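PDB 2HTD: predicted flavin-nucleotide-binding protein from COG3576 family structurally related to pyridoxine 5'-phosphate oxidase from Lactobacillus delbrueckii subsp. bulgaricus, which probably binds a flavin nucleotide and is a putative pyridoxamine 5'-phosphate oxidase, though its physiological substrate is not established. Local coordinates for residues K57-V62 / L68-K73; E77-I82 / N127-N132. All coordinates share one frame; numbering follows the deposited sequence.

Interaction 1: residues K57-V62 / L68-K73; sequences KGSMTV and LQYLEK. With SO4 (sulfate ion), chain I.
T61 and Q69 form an antiparallel hydrogen-bonded pair, T61 N giving a nearly straight bond of 2.7 Å to Q69 O and Q69 N returning one of 2.9 Å to T61 O, while V62 and L68 make the next, non-hydrogen-bonded pair of this beta hairpin. The branched side chains of V62 and L68 suit that pair: they lie side by side, V62 CG2 against L68 CD2 at 3.6 Å, and V62 also packs on helix 30-38. M60, built as selenomethionine, bends at chi2 and chi3 to bring CE to 3.5 Å from Y70 CD1, an oblique Met-aromatic contact with selenium in the place of sulfur. On the same side of the ring plane, but by its CD2-CE2 edge, the aliphatic CD of K57 comes in obliquely. A bend at chi2 (-72°) carries the lysine chain past the ring to the carboxylate of E72, whose OE1 takes NZ on its syn side at 2.8 Å; OE2 accepts the backbone N-H of K75. S59 is short enough for its hydroxyl both to accept and to donate: OG accepts from L71 N at 3.0 Å and donates to sulfate O4 at 2.6 Å. The backbone N-H groups of G58 and S59, in the type I turn from K57 to M60, also bind this ion, and K73, just beyond the end of strand 67-72, reaches it with NZ. One water joins the sulfate to K57 NZ. Positive charge and N-H donors thus gather round a single anion, probably from the crystallisation liquor, consistent with a site that can hold an anionic group.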
loop_
_atom_site.group_PDB
_atom_site.type_symbol
_atom_site.label_atom_id
_atom_site.label_comp_id
_atom_site.label_asym_id
_atom_site.label_seq_id
_atom_site.Cartn_x
_atom_site.Cartn_y
_atom_site.Cartn_z
ATOM N N LYS B 57 -8.578 -0.934 2.656
ATOM C CA LYS B 57 -9.478 -1.839 3.385
ATOM C C LYS B 57 -10.245 -1.078 4.463
ATOM O O LYS B 57 -9.735 -0.826 5.533
ATOM C CB LYS B 57 -8.720 -3.007 4.041
ATOM C CG LYS B 57 -8.304 -4.082 3.077
ATOM C CD LYS B 57 -9.488 -4.941 2.550
ATOM C CE LYS B 57 -9.007 -5.856 1.395
ATOM N NZ LYS B 57 -10.053 -6.705 0.729
ATOM N N GLY B 58 -11.482 -0.727 4.156
ATOM C CA GLY B 58 -12.302 0.061 5.068
ATOM C C GLY B 58 -12.714 -0.631 6.357
ATOM O O GLY B 58 -13.050 0.025 7.347
ATOM N N SER B 59 -12.727 -1.963 6.348
ATOM C CA SER B 59 -13.251 -2.729 7.508
ATOM C C SER B 59 -12.214 -3.098 8.558
ATOM O O SER B 59 -12.506 -3.896 9.448
ATOM C CB SER B 59 -13.917 -3.998 7.024
ATOM O OG SER B 59 -12.983 -4.778 6.333
HETATM N N MSE B 60 -11.008 -2.535 8.479
HETATM C CA MSE B 60 -9.954 -2.860 9.428
HETATM C C MSE B 60 -10.326 -2.449 10.832
HETATM O O MSE B 60 -10.861 -1.357 11.036
HETATM C CB MSE B 60 -8.653 -2.143 9.029
HETATM C CG MSE B 60 -7.399 -2.684 9.693
HETATM SE SE MSE B 60 -6.984 -4.423 9.146
HETATM C CE MSE B 60 -7.019 -4.228 7.304
ATOM N N THR B 61 -10.097 -3.339 11.788
ATOM C CA THR B 61 -10.178 -3.035 13.198
ATOM C C THR B 61 -9.002 -3.592 13.974
ATOM O O THR B 61 -8.231 -4.423 13.483
ATOM C CB THR B 61 -11.482 -3.553 13.819
ATOM O OG1 THR B 61 -11.463 -4.972 13.883
ATOM C CG2 THR B 61 -12.686 -3.123 13.006
ATOM N N VAL B 62 -8.888 -3.134 15.220
ATOM C CA VAL B 62 -7.801 -3.506 16.082
ATOM C C VAL B 62 -8.402 -4.391 17.143
ATOM O O VAL B 62 -9.337 -3.980 17.847
ATOM C CB VAL B 62 -7.153 -2.261 16.739
ATOM C CG1 VAL B 62 -6.029 -2.711 17.658
ATOM C CG2 VAL B 62 -6.646 -1.287 15.647
ATOM N N LEU B 68 -4.929 -7.383 14.370
ATOM C CA LEU B 68 -5.918 -6.656 13.632
ATOM C C LEU B 68 -6.873 -7.618 12.972
ATOM O O LEU B 68 -6.627 -8.810 12.941
ATOM C CB LEU B 68 -5.264 -5.797 12.549
ATOM C CG LEU B 68 -4.134 -4.881 13.065
ATOM C CD1 LEU B 68 -3.286 -4.390 11.899
ATOM C CD2 LEU B 68 -4.692 -3.737 13.839
ATOM N N GLN B 69 -7.963 -7.086 12.442
ATOM C CA GLN B 69 -8.959 -7.897 11.770
ATOM C C GLN B 69 -9.682 -7.100 10.707
ATOM O O GLN B 69 -9.960 -5.916 10.914
ATOM C CB GLN B 69 -9.955 -8.420 12.818
ATOM C CG GLN B 69 -11.056 -9.302 12.248
ATOM C CD GLN B 69 -12.000 -9.755 13.313
ATOM O OE1 GLN B 69 -12.939 -9.045 13.677
ATOM N NE2 GLN B 69 -11.771 -10.956 13.833
ATOM N N TYR B 70 -10.031 -7.721 9.581
ATOM C CA TYR B 70 -10.874 -7.086 8.601
ATOM C C TYR B 70 -11.766 -8.100 7.910
ATOM O O TYR B 70 -11.569 -9.309 8.060
ATOM C CB TYR B 70 -10.043 -6.313 7.578
ATOM C CG TYR B 70 -9.241 -7.155 6.595
ATOM C CD1 TYR B 70 -7.981 -7.581 6.922
ATOM C CD2 TYR B 70 -9.737 -7.459 5.341
ATOM C CE1 TYR B 70 -7.239 -8.324 6.048
ATOM C CE2 TYR B 70 -9.005 -8.221 4.443
ATOM C CZ TYR B 70 -7.760 -8.640 4.800
ATOM O OH TYR B 70 -6.961 -9.373 3.945
ATOM N N LEU B 71 -12.762 -7.603 7.178
ATOM C CA LEU B 71 -13.645 -8.439 6.413
ATOM C C LEU B 71 -13.185 -8.482 4.983
ATOM O O LEU B 71 -12.884 -7.454 4.375
ATOM C CB LEU B 71 -15.076 -7.903 6.476
ATOM C CG LEU B 71 -15.610 -7.677 7.885
ATOM C CD1 LEU B 71 -17.059 -7.144 7.865
ATOM C CD2 LEU B 71 -15.505 -8.936 8.779
ATOM N N GLU B 72 -13.127 -9.696 4.437
ATOM C CA GLU B 72 -12.827 -9.873 3.042
ATOM C C GLU B 72 -14.133 -10.131 2.313
ATOM O O GLU B 72 -14.711 -11.221 2.400
ATOM C CB GLU B 72 -11.838 -11.014 2.842
ATOM C CG GLU B 72 -11.444 -11.224 1.390
ATOM C CD GLU B 72 -10.856 -9.970 0.744
ATOM O OE1 GLU B 72 -9.893 -9.405 1.317
ATOM O OE2 GLU B 72 -11.344 -9.542 -0.326
ATOM N N LYS B 73 -14.597 -9.098 1.621
ATOM C CA LYS B 73 -15.886 -9.125 0.928
ATOM C C LYS B 73 -15.733 -9.432 -0.547
ATOM O O LYS B 73 -16.567 -10.082 -1.115
ATOM C CB LYS B 73 -16.615 -7.765 1.060
ATOM C CG LYS B 73 -16.787 -7.246 2.512
ATOM C CD LYS B 73 -17.327 -5.809 2.527
ATOM C CE LYS B 73 -17.321 -5.194 3.918
ATOM N NZ LYS B 73 -17.716 -3.719 3.885
HETATM S S SO4 I . -13.764 -3.151 2.828
HETATM O O1 SO4 I . -15.045 -2.638 3.345
HETATM O O2 SO4 I . -14.003 -4.122 1.731
HETATM O O3 SO4 I . -13.061 -2.062 2.099
HETATM O O4 SO4 I . -12.955 -3.726 3.913
HETATM O O HOH W 1 -13.133 -6.546 1.740
HETATM O O HOH W 2 -13.815 -6.811 12.500
#

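Interaction 2: residues E77-I82 / N127-N132; sequences EAYENI and NAFVVN. With SO4 (sulfate ion), chain C.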
loop_
_atom_site.group_PDB
_atom_site.type_symbol
_atom_site.label_atom_id
_atom_site.label_comp_id
_atom_site.label_asym_id
_atom_site.label_seq_id
_atom_site.Cartn_x
_atom_site.Cartn_y
_atom_site.Cartn_z
ATOM N N GLU B 77 -7.743 -10.092 -5.640
ATOM C CA GLU B 77 -6.298 -10.401 -5.659
ATOM C C GLU B 77 -5.634 -10.492 -4.291
ATOM O O GLU B 77 -4.860 -11.415 -4.073
ATOM C CB GLU B 77 -5.500 -9.417 -6.499
ATOM C CG GLU B 77 -4.158 -10.037 -6.906
ATOM C CD GLU B 77 -3.192 -9.075 -7.551
ATOM O OE1 GLU B 77 -3.612 -8.307 -8.472
ATOM O OE2 GLU B 77 -1.997 -9.125 -7.149
ATOM N N ALA B 78 -5.900 -9.543 -3.396
ATOM C CA ALA B 78 -5.352 -9.635 -2.053
ATOM C C ALA B 78 -5.717 -10.981 -1.421
ATOM O O ALA B 78 -4.894 -11.636 -0.815
ATOM C CB ALA B 78 -5.827 -8.493 -1.171
ATOM N N TYR B 79 -6.969 -11.391 -1.564
ATOM C CA TYR B 79 -7.413 -12.617 -0.928
ATOM C C TYR B 79 -6.713 -13.806 -1.550
ATOM O O TYR B 79 -6.226 -14.669 -0.837
ATOM C CB TYR B 79 -8.924 -12.751 -0.982
ATOM C CG TYR B 79 -9.395 -14.186 -0.824
ATOM C CD1 TYR B 79 -9.485 -14.770 0.422
ATOM C CD2 TYR B 79 -9.701 -14.956 -1.931
ATOM C CE1 TYR B 79 -9.897 -16.091 0.575
ATOM C CE2 TYR B 79 -10.111 -16.287 -1.799
ATOM C CZ TYR B 79 -10.201 -16.847 -0.530
ATOM O OH TYR B 79 -10.619 -18.173 -0.387
ATOM N N GLU B 80 -6.655 -13.856 -2.880
ATOM C CA GLU B 80 -5.960 -14.946 -3.562
ATOM C C GLU B 80 -4.482 -14.982 -3.166
ATOM O O GLU B 80 -3.935 -16.061 -3.004
ATOM C CB GLU B 80 -6.067 -14.799 -5.070
ATOM C CG GLU B 80 -7.510 -14.954 -5.583
ATOM C CD GLU B 80 -8.108 -16.379 -5.490
ATOM O OE1 GLU B 80 -7.405 -17.366 -5.132
ATOM O OE2 GLU B 80 -9.319 -16.506 -5.795
ATOM N N ASN B 81 -3.839 -13.820 -2.993
ATOM C CA ASN B 81 -2.421 -13.792 -2.562
ATOM C C ASN B 81 -2.262 -14.329 -1.156
ATOM O O ASN B 81 -1.360 -15.128 -0.872
ATOM C CB ASN B 81 -1.794 -12.413 -2.653
ATOM C CG ASN B 81 -1.692 -11.903 -4.058
ATOM O OD1 ASN B 81 -1.760 -12.671 -5.019
ATOM N ND2 ASN B 81 -1.538 -10.593 -4.195
ATOM N N ILE B 82 -3.180 -13.929 -0.280
ATOM C CA ILE B 82 -3.160 -14.391 1.108
ATOM C C ILE B 82 -3.403 -15.894 1.157
ATOM O O ILE B 82 -2.720 -16.607 1.888
ATOM C CB ILE B 82 -4.160 -13.636 1.973
ATOM C CG1 ILE B 82 -3.649 -12.211 2.256
ATOM C CG2 ILE B 82 -4.416 -14.399 3.305
ATOM C CD1 ILE B 82 -4.699 -11.228 2.836
ATOM N N ASN B 127 -21.559 -13.540 4.438
ATOM C CA ASN B 127 -20.750 -14.331 3.517
ATOM C C ASN B 127 -19.341 -13.827 3.314
ATOM O O ASN B 127 -18.570 -14.426 2.592
ATOM C CB ASN B 127 -21.472 -14.457 2.198
ATOM C CG ASN B 127 -22.836 -15.105 2.381
ATOM O OD1 ASN B 127 -22.981 -16.046 3.177
ATOM N ND2 ASN B 127 -23.833 -14.590 1.702
ATOM N N ALA B 128 -18.974 -12.748 3.978
ATOM C CA ALA B 128 -17.587 -12.314 3.919
ATOM C C ALA B 128 -16.697 -13.345 4.619
ATOM O O ALA B 128 -17.166 -14.148 5.453
ATOM C CB ALA B 128 -17.444 -10.963 4.594
ATOM N N PHE B 129 -15.400 -13.312 4.315
ATOM C CA PHE B 129 -14.411 -13.998 5.144
ATOM C C PHE B 129 -13.817 -13.053 6.167
ATOM O O PHE B 129 -13.705 -11.836 5.924
ATOM C CB PHE B 129 -13.287 -14.599 4.318
ATOM C CG PHE B 129 -13.745 -15.514 3.231
ATOM C CD1 PHE B 129 -14.908 -16.266 3.351
ATOM C CD2 PHE B 129 -12.984 -15.659 2.085
ATOM C CE1 PHE B 129 -15.309 -17.106 2.335
ATOM C CE2 PHE B 129 -13.384 -16.515 1.076
ATOM C CZ PHE B 129 -14.543 -17.235 1.197
ATOM N N VAL B 130 -13.462 -13.597 7.327
ATOM C CA VAL B 130 -12.862 -12.820 8.398
ATOM C C VAL B 130 -11.384 -13.098 8.371
ATOM O O VAL B 130 -10.960 -14.240 8.460
ATOM C CB VAL B 130 -13.456 -13.226 9.753
ATOM C CG1 VAL B 130 -12.732 -12.523 10.971
ATOM C CG2 VAL B 130 -14.957 -12.979 9.757
ATOM N N VAL B 131 -10.604 -12.048 8.164
ATOM C CA VAL B 131 -9.164 -12.195 8.152
ATOM C C VAL B 131 -8.592 -11.560 9.405
ATOM O O VAL B 131 -8.758 -10.385 9.622
ATOM C CB VAL B 131 -8.535 -11.555 6.947
ATOM C CG1 VAL B 131 -6.998 -11.836 6.957
ATOM C CG2 VAL B 131 -9.216 -12.026 5.668
ATOM N N ASN B 132 -7.924 -12.363 10.218
ATOM C CA ASN B 132 -7.188 -11.873 11.371
ATOM C C ASN B 132 -5.729 -11.704 10.971
ATOM O O ASN B 132 -5.194 -12.497 10.219
ATOM C CB ASN B 132 -7.293 -12.846 12.537
ATOM C CG ASN B 132 -8.630 -12.732 13.293
ATOM O OD1 ASN B 132 -9.634 -12.415 12.730
ATOM N ND2 ASN B 132 -8.614 -13.038 14.562
HETATM S S SO4 C . -8.653 -6.712 -4.837
HETATM O O1 SO4 C . -9.901 -7.060 -4.160
HETATM O O2 SO4 C . -7.542 -7.083 -3.971
HETATM O O3 SO4 C . -8.599 -7.406 -6.127
HETATM O O4 SO4 C . -8.699 -5.293 -5.142
#
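In the helix whose Y79 reaches across to F129, the backbone N of E77 gives a bond of 2.9 Å to O3 of a sulfate ion. A78 N holds O2 of the same ion at 3.0 Å, so two N-H groups at the start of helix 77-83 bind it, and M20 N of the second subunit binds it as well. First-turn N-H groups have no carbonyl of their own helix to bond, and the helix dipole probably adds to their pull on an anion. The small A78 lets its methyl lie beside the ion, CB being 3.6 Å from O2. One turn on, N81 ND2 makes a weak bond to E77 OE2. The family is known for its FMN-binding split barrel, and here helix 77-83 lies against the barrel sheet, with Y79 facing strand 129-139. Y79 leaves the helix with CG anti to its backbone N (chi1 158°), which sends the ring to F129. CE1 of Y79 comes to the edge of the phenylalanine ring, near its plane, 3.5 Å from F129 CD2. The two rings are inclined at 47° and their centroids lie 5.3 Å apart. Y79 OH sits 3.5 Å from F129 CE2 and is bonded to the carboxylate of E111. Replacing Y79 with an alanine would probably leave E111 without this hydroxyl partner and the F129 edge without its aromatic neighbour. The F129 ring also makes a cation-pi contact with K75.

Interaction 1 closes before interaction 2 opens along the chain, and their centres lie 10 Å apart. Strand 67-72 belongs to interaction 1 and, lying next to strand 129-139 and leading into helix 77-83, borders interaction 2; its other neighbour is strand 61-64, at the margin of the antiparallel sheet. The contacts meet through E72 N and F129 O, 2.7 Å apart, and through Q69 NE2 and N132 OD1 at 2.8 Å, both probable hydrogen bonds, while Y70 packs on I82. The edge hairpin, the helix and the last strand are thus held against one another on the same sheet, with a sulfate at either contact, the one at 77-82 shared with the second subunit.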